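Local atomic coordinates of glucoamylase (Thermoanaerobacterium thermosaccharolyticum, PDB entry 1LF6), a protein that hydrolyses terminal alpha-1,4-linked glucose units from the non-reducing ends of glucan chains, releasing beta-D-glucose. Residues G315-P324 and Y337-V348; Y581-L589 and E636-D647. One frame throughout, in Å; residues are numbered along the deposited sequence.

Contact 1 (G315-P324 and Y337-V348)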
loop_
_atom_site.group_PDB
_atom_site.type_symbol
_atom_site.label_atom_id
_atom_site.label_comp_id
_atom_site.label_asym_id
_atom_site.label_seq_id
_atom_site.Cartn_x
_atom_site.Cartn_y
_atom_site.Cartn_z
ATOM N N GLY A 315 -12.648 -6.603 -6.175
ATOM C CA GLY A 315 -13.078 -6.354 -4.815
ATOM C C GLY A 315 -11.935 -6.590 -3.848
ATOM O O GLY A 315 -11.988 -6.172 -2.692
ATOM N N ALA A 316 -10.894 -7.268 -4.323
ATOM C CA ALA A 316 -9.727 -7.553 -3.494
ATOM C C ALA A 316 -8.780 -6.354 -3.438
ATOM O O ALA A 316 -7.910 -6.205 -4.288
ATOM C CB ALA A 316 -8.994 -8.763 -4.038
ATOM N N TYR A 317 -8.953 -5.494 -2.440
ATOM C CA TYR A 317 -8.091 -4.326 -2.290
ATOM C C TYR A 317 -7.006 -4.639 -1.267
ATOM O O TYR A 317 -7.303 -5.080 -0.156
ATOM C CB TYR A 317 -8.918 -3.118 -1.843
ATOM C CG TYR A 317 -9.757 -2.544 -2.960
ATOM C CD1 TYR A 317 -9.212 -1.634 -3.863
ATOM C CD2 TYR A 317 -11.072 -2.968 -3.161
ATOM C CE1 TYR A 317 -9.951 -1.160 -4.943
ATOM C CE2 TYR A 317 -11.822 -2.502 -4.245
ATOM C CZ TYR A 317 -11.253 -1.603 -5.130
ATOM O OH TYR A 317 -11.977 -1.162 -6.219
ATOM N N ILE A 318 -5.752 -4.418 -1.645
ATOM C CA ILE A 318 -4.640 -4.701 -0.746
ATOM C C ILE A 318 -4.319 -3.550 0.201
ATOM O O ILE A 318 -4.804 -2.430 0.032
ATOM C CB ILE A 318 -3.369 -5.092 -1.530
ATOM C CG1 ILE A 318 -2.941 -3.952 -2.454
ATOM C CG2 ILE A 318 -3.630 -6.363 -2.337
ATOM C CD1 ILE A 318 -1.588 -4.185 -3.107
ATOM N N ALA A 319 -3.493 -3.839 1.200
ATOM C CA ALA A 319 -3.117 -2.857 2.211
ATOM C C ALA A 319 -2.114 -1.815 1.719
ATOM O O ALA A 319 -2.193 -0.647 2.098
ATOM C CB ALA A 319 -2.569 -3.576 3.441
ATOM N N SER A 320 -1.168 -2.241 0.891
ATOM C CA SER A 320 -0.160 -1.338 0.352
ATOM C C SER A 320 0.622 -2.000 -0.773
ATOM O O SER A 320 1.013 -3.164 -0.668
ATOM C CB SER A 320 0.811 -0.907 1.450
ATOM O OG SER A 320 1.802 -0.040 0.920
ATOM N N LEU A 321 0.852 -1.260 -1.852
ATOM C CA LEU A 321 1.597 -1.812 -2.971
ATOM C C LEU A 321 3.093 -1.607 -2.745
ATOM O O LEU A 321 3.783 -1.030 -3.576
ATOM C CB LEU A 321 1.157 -1.152 -4.285
ATOM C CG LEU A 321 1.548 -1.882 -5.577
ATOM C CD1 LEU A 321 0.961 -3.293 -5.587
ATOM C CD2 LEU A 321 1.040 -1.095 -6.774
ATOM N N SER A 322 3.584 -2.068 -1.601
ATOM C CA SER A 322 4.994 -1.953 -1.277
ATOM C C SER A 322 5.423 -3.104 -0.383
ATOM O O SER A 322 4.593 -3.888 0.072
ATOM C CB SER A 322 5.289 -0.621 -0.574
ATOM O OG SER A 322 4.680 -0.551 0.706
ATOM N N ILE A 323 6.724 -3.198 -0.145
ATOM C CA ILE A 323 7.294 -4.232 0.703
ATOM C C ILE A 323 8.119 -3.512 1.765
ATOM O O ILE A 323 9.325 -3.328 1.605
ATOM C CB ILE A 323 8.198 -5.166 -0.116
ATOM C CG1 ILE A 323 7.377 -5.806 -1.236
ATOM C CG2 ILE A 323 8.823 -6.219 0.788
ATOM C CD1 ILE A 323 8.193 -6.582 -2.232
ATOM N N PRO A 324 7.473 -3.097 2.867
ATOM C CA PRO A 324 8.139 -2.384 3.963
ATOM C C PRO A 324 9.539 -2.872 4.310
ATOM O O PRO A 324 9.788 -4.072 4.422
ATOM C CB PRO A 324 7.153 -2.521 5.128
ATOM C CG PRO A 324 6.336 -3.722 4.767
ATOM C CD PRO A 324 6.138 -3.543 3.287
ATOM N N TYR A 337 1.926 -6.892 2.945
ATOM C CA TYR A 337 0.868 -5.905 2.748
ATOM C C TYR A 337 0.072 -6.151 1.466
ATOM O O TYR A 337 -0.851 -5.401 1.147
ATOM C CB TYR A 337 1.449 -4.484 2.735
ATOM C CG TYR A 337 1.832 -3.965 4.104
ATOM C CD1 TYR A 337 2.921 -4.496 4.794
ATOM C CD2 TYR A 337 1.082 -2.965 4.727
ATOM C CE1 TYR A 337 3.253 -4.048 6.070
ATOM C CE2 TYR A 337 1.406 -2.510 6.002
ATOM C CZ TYR A 337 2.492 -3.059 6.667
ATOM O OH TYR A 337 2.820 -2.626 7.928
ATOM N N HIS A 338 0.431 -7.199 0.729
ATOM C CA HIS A 338 -0.276 -7.525 -0.507
ATOM C C HIS A 338 -1.398 -8.508 -0.204
ATOM O O HIS A 338 -1.794 -9.300 -1.057
ATOM C CB HIS A 338 0.675 -8.126 -1.543
ATOM C CG HIS A 338 1.752 -7.186 -1.983
ATOM N ND1 HIS A 338 2.827 -6.857 -1.185
ATOM C CD2 HIS A 338 1.905 -6.480 -3.128
ATOM C CE1 HIS A 338 3.597 -5.989 -1.818
ATOM N NE2 HIS A 338 3.059 -5.743 -3.000
ATOM N N LEU A 339 -1.899 -8.448 1.025
ATOM C CA LEU A 339 -2.983 -9.310 1.457
ATOM C C LEU A 339 -4.226 -8.455 1.634
ATOM O O LEU A 339 -4.147 -7.226 1.621
ATOM C CB LEU A 339 -2.620 -9.997 2.778
ATOM C CG LEU A 339 -1.437 -10.964 2.689
ATOM C CD1 LEU A 339 -1.003 -11.403 4.083
ATOM C CD2 LEU A 339 -1.839 -12.163 1.843
ATOM N N VAL A 340 -5.370 -9.107 1.791
ATOM C CA VAL A 340 -6.632 -8.404 1.963
ATOM C C VAL A 340 -7.099 -8.516 3.403
ATOM O O VAL A 340 -7.284 -9.618 3.919
ATOM C CB VAL A 340 -7.742 -8.993 1.038
ATOM C CG1 VAL A 340 -9.034 -8.186 1.188
ATOM C CG2 VAL A 340 -7.281 -8.985 -0.414
ATOM N N TRP A 341 -7.264 -7.370 4.050
ATOM C CA TRP A 341 -7.750 -7.315 5.427
ATOM C C TRP A 341 -9.139 -6.700 5.399
ATOM O O TRP A 341 -9.357 -5.645 4.799
ATOM C CB TRP A 341 -6.861 -6.426 6.298
ATOM C CG TRP A 341 -5.648 -7.087 6.882
ATOM C CD1 TRP A 341 -5.545 -7.679 8.114
ATOM C CD2 TRP A 341 -4.341 -7.141 6.299
ATOM N NE1 TRP A 341 -4.248 -8.085 8.336
ATOM C CE2 TRP A 341 -3.488 -7.769 7.241
ATOM C CE3 TRP A 341 -3.804 -6.715 5.073
ATOM C CZ2 TRP A 341 -2.125 -7.980 6.994
ATOM C CZ3 TRP A 341 -2.448 -6.924 4.828
ATOM C CH2 TRP A 341 -1.623 -7.552 5.789
ATOM N N SER A 342 -10.075 -7.370 6.051
ATOM C CA SER A 342 -11.438 -6.895 6.134
ATOM C C SER A 342 -11.471 -5.459 6.671
ATOM O O SER A 342 -12.239 -4.617 6.182
ATOM C CB SER A 342 -12.232 -7.824 7.055
ATOM O OG SER A 342 -13.483 -7.272 7.400
ATOM N N ARG A 343 -10.630 -5.188 7.668
ATOM C CA ARG A 343 -10.566 -3.866 8.286
ATOM C C ARG A 343 -10.152 -2.810 7.266
ATOM O O ARG A 343 -10.883 -1.848 7.029
ATOM C CB ARG A 343 -9.588 -3.888 9.479
ATOM C CG ARG A 343 -9.302 -2.520 10.105
ATOM C CD ARG A 343 -8.359 -2.632 11.307
ATOM N NE ARG A 343 -7.274 -3.584 11.058
ATOM C CZ ARG A 343 -7.236 -4.821 11.542
ATOM N NH1 ARG A 343 -8.216 -5.267 12.316
ATOM N NH2 ARG A 343 -6.224 -5.615 11.236
ATOM N N ASP A 344 -8.991 -2.994 6.653
ATOM C CA ASP A 344 -8.516 -2.034 5.663
ATOM C C ASP A 344 -9.505 -1.874 4.512
ATOM O O ASP A 344 -9.782 -0.762 4.077
ATOM C CB ASP A 344 -7.141 -2.455 5.127
ATOM C CG ASP A 344 -6.071 -2.454 6.212
ATOM O OD1 ASP A 344 -4.998 -1.849 6.005
ATOM O OD2 ASP A 344 -6.314 -3.055 7.274
ATOM N N LEU A 345 -10.043 -2.989 4.028
ATOM C CA LEU A 345 -10.998 -2.964 2.924
ATOM C C LEU A 345 -12.223 -2.127 3.304
ATOM O O LEU A 345 -12.727 -1.335 2.507
ATOM C CB LEU A 345 -11.409 -4.399 2.571
ATOM C CG LEU A 345 -12.259 -4.661 1.324
ATOM C CD1 LEU A 345 -11.570 -4.087 0.092
ATOM C CD2 LEU A 345 -12.464 -6.163 1.162
ATOM N N TYR A 346 -12.688 -2.312 4.532
ATOM C CA TYR A 346 -13.836 -1.584 5.067
ATOM C C TYR A 346 -13.599 -0.081 4.980
ATOM O O TYR A 346 -14.450 0.674 4.503
ATOM C CB TYR A 346 -14.056 -2.003 6.530
ATOM C CG TYR A 346 -14.972 -1.113 7.348
ATOM C CD1 TYR A 346 -16.351 -1.080 7.117
ATOM C CD2 TYR A 346 -14.459 -0.314 8.372
ATOM C CE1 TYR A 346 -17.195 -0.275 7.891
ATOM C CE2 TYR A 346 -15.292 0.493 9.148
ATOM C CZ TYR A 346 -16.659 0.506 8.903
ATOM O OH TYR A 346 -17.481 1.300 9.672
ATOM N N HIS A 347 -12.431 0.349 5.443
ATOM C CA HIS A 347 -12.085 1.761 5.427
ATOM C C HIS A 347 -11.940 2.281 4.002
ATOM O O HIS A 347 -12.391 3.384 3.685
ATOM C CB HIS A 347 -10.801 1.972 6.230
ATOM C CG HIS A 347 -10.974 1.719 7.698
ATOM N ND1 HIS A 347 -11.865 2.434 8.473
ATOM C CD2 HIS A 347 -10.393 0.819 8.527
ATOM C CE1 HIS A 347 -11.823 1.987 9.715
ATOM N NE2 HIS A 347 -10.936 1.007 9.776
ATOM N N VAL A 348 -11.321 1.481 3.141
ATOM C CA VAL A 348 -11.142 1.859 1.745
ATOM C C VAL A 348 -12.538 2.017 1.121
ATOM O O VAL A 348 -12.808 2.991 0.429
ATOM C CB VAL A 348 -10.317 0.780 0.986
ATOM C CG1 VAL A 348 -10.396 1.013 -0.537
ATOM C CG2 VAL A 348 -8.856 0.837 1.445
HETATM O O HOH W 1 -6.436 -5.201 2.679
HETATM O O HOH W 2 -4.107 -0.110 4.154
HETATM O O HOH W 3 4.357 -6.300 1.168
#
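A319 sits at the apolar centre: its CB meets W341 CZ3 at 3.6 Å and Y337 CD2 at 3.9 Å. On one flank L345 CD1 reaches Y317 CB at 3.4 Å and lies at the edge of the Y317 ring, near its plane; on the other P324 CG packs 3.4 Å from Y337 CE1. Next to this patch the backbones join: Y337 O accepts from S320 N (3.2 Å, N-H...O 151°) and more weakly from A319 N. H338 starts away from 315-324, but with CG anti to its own carbonyl carbon (chi1 -63°) the imidazole swings back, bringing CE1 to 3.0 Å from S322 O, with S320 O over one ring face. I318 CD1, L321 CD1 and I323 CG1 also pack round this ring. Water 3, in the ring plane, links H338 ND1 to S322 O and Y337 N, while NE2 bonds Y63 OH. With an alanine here, Y63 OH and water 3 would probably each lose a partner, and a gap would open beside I318, L321 and I323. On its polar side W341 NE1 bonds E438 OE2, the likely proton donor, so these loops leading into helix 342-355 border the active site of the GH15 (alpha/alpha) barrel.

Contact 2 (Y581-L589 and E636-D647)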
loop_
_atom_site.group_PDB
_atom_site.type_symbol
_atom_site.label_atom_id
_atom_site.label_comp_id
_atom_site.label_asym_id
_atom_site.label_seq_id
_atom_site.Cartn_x
_atom_site.Cartn_y
_atom_site.Cartn_z
ATOM N N TYR A 581 6.963 -1.711 16.682
ATOM C CA TYR A 581 6.857 -1.932 15.243
ATOM C C TYR A 581 7.381 -0.761 14.399
ATOM O O TYR A 581 6.604 0.035 13.872
ATOM C CB TYR A 581 5.398 -2.233 14.873
ATOM C CG TYR A 581 5.195 -2.671 13.435
ATOM C CD1 TYR A 581 4.421 -1.913 12.558
ATOM C CD2 TYR A 581 5.769 -3.849 12.955
ATOM C CE1 TYR A 581 4.219 -2.318 11.237
ATOM C CE2 TYR A 581 5.573 -4.265 11.637
ATOM C CZ TYR A 581 4.797 -3.490 10.784
ATOM O OH TYR A 581 4.604 -3.894 9.481
ATOM N N GLY A 582 8.704 -0.670 14.267
ATOM C CA GLY A 582 9.300 0.402 13.479
ATOM C C GLY A 582 10.817 0.448 13.575
ATOM O O GLY A 582 11.411 -0.323 14.323
ATOM N N GLU A 583 11.450 1.354 12.828
ATOM C CA GLU A 583 12.911 1.470 12.849
ATOM C C GLU A 583 13.451 1.723 14.249
ATOM O O GLU A 583 13.001 2.641 14.941
ATOM C CB GLU A 583 13.384 2.584 11.912
ATOM C CG GLU A 583 13.346 2.198 10.448
ATOM C CD GLU A 583 12.339 2.998 9.661
ATOM O OE1 GLU A 583 11.220 2.500 9.423
ATOM O OE2 GLU A 583 12.664 4.130 9.262
ATOM N N PRO A 584 14.439 0.916 14.677
ATOM C CA PRO A 584 15.044 1.048 16.006
ATOM C C PRO A 584 15.782 2.370 16.162
ATOM O O PRO A 584 15.761 2.990 17.225
ATOM C CB PRO A 584 15.976 -0.159 16.081
ATOM C CG PRO A 584 16.425 -0.304 14.664
ATOM C CD PRO A 584 15.138 -0.111 13.883
ATOM N N SER A 585 16.433 2.798 15.090
ATOM C CA SER A 585 17.169 4.048 15.100
ATOM C C SER A 585 17.006 4.678 13.737
ATOM O O SER A 585 16.374 4.102 12.847
ATOM C CB SER A 585 18.657 3.810 15.375
ATOM O OG SER A 585 19.273 3.136 14.292
ATOM N N LYS A 586 17.593 5.858 13.576
ATOM C CA LYS A 586 17.514 6.589 12.319
ATOM C C LYS A 586 18.328 5.904 11.219
ATOM O O LYS A 586 18.051 6.081 10.033
ATOM C CB LYS A 586 18.024 8.019 12.526
ATOM C CG LYS A 586 17.573 9.011 11.472
ATOM C CD LYS A 586 16.132 9.443 11.691
ATOM C CE LYS A 586 15.747 10.548 10.721
ATOM N NZ LYS A 586 14.508 11.261 11.136
ATOM N N THR A 587 19.321 5.109 11.612
ATOM C CA THR A 587 20.175 4.433 10.639
ATOM C C THR A 587 19.946 2.927 10.510
ATOM O O THR A 587 20.692 2.245 9.806
ATOM C CB THR A 587 21.671 4.665 10.962
ATOM O OG1 THR A 587 22.005 4.016 12.196
ATOM C CG2 THR A 587 21.963 6.154 11.088
ATOM N N GLU A 588 18.917 2.408 11.172
ATOM C CA GLU A 588 18.632 0.978 11.104
ATOM C C GLU A 588 17.215 0.673 10.641
ATOM O O GLU A 588 16.267 1.366 11.008
ATOM C CB GLU A 588 18.868 0.332 12.465
ATOM C CG GLU A 588 20.284 0.473 12.977
ATOM C CD GLU A 588 20.434 -0.060 14.381
ATOM O OE1 GLU A 588 20.225 -1.276 14.579
ATOM O OE2 GLU A 588 20.751 0.737 15.289
ATOM N N LEU A 589 17.085 -0.380 9.841
ATOM C CA LEU A 589 15.794 -0.802 9.310
ATOM C C LEU A 589 15.110 -1.780 10.262
ATOM O O LEU A 589 15.769 -2.445 11.063
ATOM C CB LEU A 589 15.992 -1.465 7.946
ATOM C CG LEU A 589 16.676 -0.598 6.884
ATOM C CD1 LEU A 589 17.209 -1.478 5.763
ATOM C CD2 LEU A 589 15.693 0.440 6.359
ATOM N N GLU A 636 2.787 4.716 6.153
ATOM C CA GLU A 636 2.186 4.180 7.357
ATOM C C GLU A 636 2.739 4.930 8.571
ATOM O O GLU A 636 2.005 5.232 9.516
ATOM C CB GLU A 636 2.528 2.695 7.463
ATOM C CG GLU A 636 2.136 2.032 8.770
ATOM C CD GLU A 636 2.623 0.602 8.838
ATOM O OE1 GLU A 636 1.917 -0.288 8.324
ATOM O OE2 GLU A 636 3.725 0.380 9.389
ATOM N N GLN A 637 4.033 5.245 8.528
ATOM C CA GLN A 637 4.694 5.929 9.636
ATOM C C GLN A 637 5.642 7.050 9.219
ATOM O O GLN A 637 6.216 7.010 8.132
ATOM C CB GLN A 637 5.501 4.911 10.453
ATOM C CG GLN A 637 4.695 3.748 10.997
ATOM C CD GLN A 637 5.556 2.759 11.754
ATOM O OE1 GLN A 637 6.359 3.143 12.606
ATOM N NE2 GLN A 637 5.391 1.480 11.453
ATOM N N VAL A 638 5.809 8.034 10.107
ATOM C CA VAL A 638 6.714 9.163 9.893
ATOM C C VAL A 638 7.555 9.383 11.156
ATOM O O VAL A 638 7.141 9.015 12.260
ATOM C CB VAL A 638 5.950 10.488 9.583
ATOM C CG1 VAL A 638 5.142 10.338 8.296
ATOM C CG2 VAL A 638 5.054 10.862 10.754
ATOM N N TRP A 639 8.733 9.985 10.989
ATOM C CA TRP A 639 9.639 10.255 12.109
ATOM C C TRP A 639 9.133 11.377 13.009
ATOM O O TRP A 639 8.471 12.309 12.543
ATOM C CB TRP A 639 11.030 10.634 11.590
ATOM C CG TRP A 639 11.730 9.543 10.854
ATOM C CD1 TRP A 639 11.808 9.380 9.502
ATOM C CD2 TRP A 639 12.492 8.480 11.432
ATOM N NE1 TRP A 639 12.580 8.284 9.200
ATOM C CE2 TRP A 639 13.013 7.714 10.368
ATOM C CE3 TRP A 639 12.786 8.101 12.748
ATOM C CZ2 TRP A 639 13.813 6.589 10.579
ATOM C CZ3 TRP A 639 13.585 6.977 12.954
ATOM C CH2 TRP A 639 14.087 6.237 11.872
ATOM N N GLU A 640 9.460 11.300 14.296
ATOM C CA GLU A 640 9.029 12.316 15.254
ATOM C C GLU A 640 9.732 13.657 15.079
ATOM O O GLU A 640 9.120 14.706 15.263
ATOM C CB GLU A 640 9.281 11.873 16.700
ATOM C CG GLU A 640 8.670 10.564 17.127
ATOM C CD GLU A 640 9.596 9.393 16.901
ATOM O OE1 GLU A 640 9.515 8.427 17.690
ATOM O OE2 GLU A 640 10.395 9.432 15.940
ATOM N N ASP A 641 11.014 13.625 14.727
ATOM C CA ASP A 641 11.779 14.862 14.593
ATOM C C ASP A 641 11.527 15.681 13.329
ATOM O O ASP A 641 11.515 16.907 13.377
ATOM C CB ASP A 641 13.285 14.561 14.732
ATOM C CG ASP A 641 13.817 13.685 13.615
ATOM O OD1 ASP A 641 13.019 12.955 12.995
ATOM O OD2 ASP A 641 15.038 13.717 13.370
ATOM N N THR A 642 11.314 15.016 12.201
ATOM C CA THR A 642 11.102 15.736 10.945
ATOM C C THR A 642 9.715 15.565 10.339
ATOM O O THR A 642 9.327 16.318 9.451
ATOM C CB THR A 642 12.099 15.283 9.882
ATOM O OG1 THR A 642 11.831 13.913 9.558
ATOM C CG2 THR A 642 13.533 15.424 10.391
ATOM N N GLY A 643 8.979 14.562 10.798
ATOM C CA GLY A 643 7.660 14.326 10.248
ATOM C C GLY A 643 7.776 13.714 8.868
ATOM O O GLY A 643 6.780 13.585 8.160
ATOM N N LEU A 644 8.996 13.342 8.479
ATOM C CA LEU A 644 9.244 12.730 7.174
ATOM C C LEU A 644 8.979 11.227 7.265
ATOM O O LEU A 644 9.050 10.643 8.352
ATOM C CB LEU A 644 10.691 12.993 6.723
ATOM C CG LEU A 644 11.016 14.453 6.362
ATOM C CD1 LEU A 644 12.507 14.606 6.096
ATOM C CD2 LEU A 644 10.198 14.878 5.136
ATOM N N PRO A 645 8.670 10.579 6.126
ATOM C CA PRO A 645 8.386 9.136 6.091
ATOM C C PRO A 645 9.540 8.255 6.561
ATOM O O PRO A 645 10.711 8.576 6.338
ATOM C CB PRO A 645 8.062 8.868 4.614
ATOM C CG PRO A 645 7.686 10.224 4.061
ATOM C CD PRO A 645 8.641 11.148 4.767
ATOM N N THR A 646 9.209 7.151 7.224
ATOM C CA THR A 646 10.234 6.202 7.648
ATOM C C THR A 646 10.253 5.225 6.478
ATOM O O THR A 646 9.716 5.546 5.418
ATOM C CB THR A 646 9.837 5.457 8.944
ATOM O OG1 THR A 646 8.685 4.638 8.702
ATOM C CG2 THR A 646 9.531 6.455 10.056
ATOM N N ASP A 647 10.859 4.054 6.635
ATOM C CA ASP A 647 10.857 3.116 5.525
ATOM C C ASP A 647 9.673 2.156 5.635
ATOM O O ASP A 647 9.688 1.055 5.084
ATOM C CB ASP A 647 12.158 2.317 5.459
ATOM C CG ASP A 647 12.468 1.855 4.043
ATOM O OD1 ASP A 647 12.924 2.700 3.238
ATOM O OD2 ASP A 647 12.227 0.664 3.722
HETATM O O HOH W 4 8.801 2.975 11.115
HETATM O O HOH W 5 13.630 12.114 8.696
#
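K586 reaches W639 by a bent path: CG leaves anti to the backbone N (chi1 -160°), the chain folds at chi2 (77°), and beyond that it runs extended over one face of the indole. CD then stands almost straight above the six-membered ring, 3.5 Å from its centroid, a CH-pi contact. Two atoms further on, NZ lies 3.5 Å from the centroid of the five-membered ring, a cation-pi contact, and ends in a salt bridge to D641 OD1 (2.9 Å). Water 5 accepts from the same ammonium and also meets T642 OG1. T646 CG2 sits over the opposite indole face, toward its rim, and S585 O comes in at the edge, in the ring plane, 3.3 Å from W639 CH2.

The indole is carried by a tight reversal of the chain. W639 N bonds L644 O, T646 N bonds Q637 O, and T642 OG1 accepts from L644 N in an ST turn. This loop precedes helix 653-668 in the catalytic domain, whose family is built on an (alpha/alpha) barrel, and it lies beside W325, a probable substrate-binding residue.

E583 carries the contact toward that site. Its carboxylate plane stands 86° from the indole; OE2 takes D647 N at 3.2 Å on its syn side but well out of the carboxylate plane, OE1 shares that N-H weakly, and OE1 also accepts from W325 NE1. Water 4 donates to OE1 and, weakly, to Q637 OE1, and it also meets T646 OG1, whose hydroxyl is also bonded to S648 OG.

Q637 closes the other end. Its NE2 spends one N-H on Y581 O (3.1 Å) and the other on E636 OE2 (2.9 Å), which would fix the rotation of the amide. That same E636 OE2 approaches Y581 CE1 to 3.3 Å, while E636 OE1 and Y581 OH both bond Y337 OH.

Overall arrangement
Contact 1 closes before contact 2 opens along the chain, and both belong to the family 15 catalytic region, their centres about 21 Å apart. Contact 1 lies near the middle of the chain, about 7 Å from its centre, where the loop after helix 296-306 meets the start of helix 342-355. Contact 2, about 17 Å from that centre, joins the loop ahead of helix 600-612 to the one ahead of helix 653-668. They touch at Y337, whose OH is 2.5 Å from E636 OE1 and 2.7 Å from Y581 OH, both probable hydrogen bonds. Loops far apart in sequence thus meet around the probable active site, near E438 and W325.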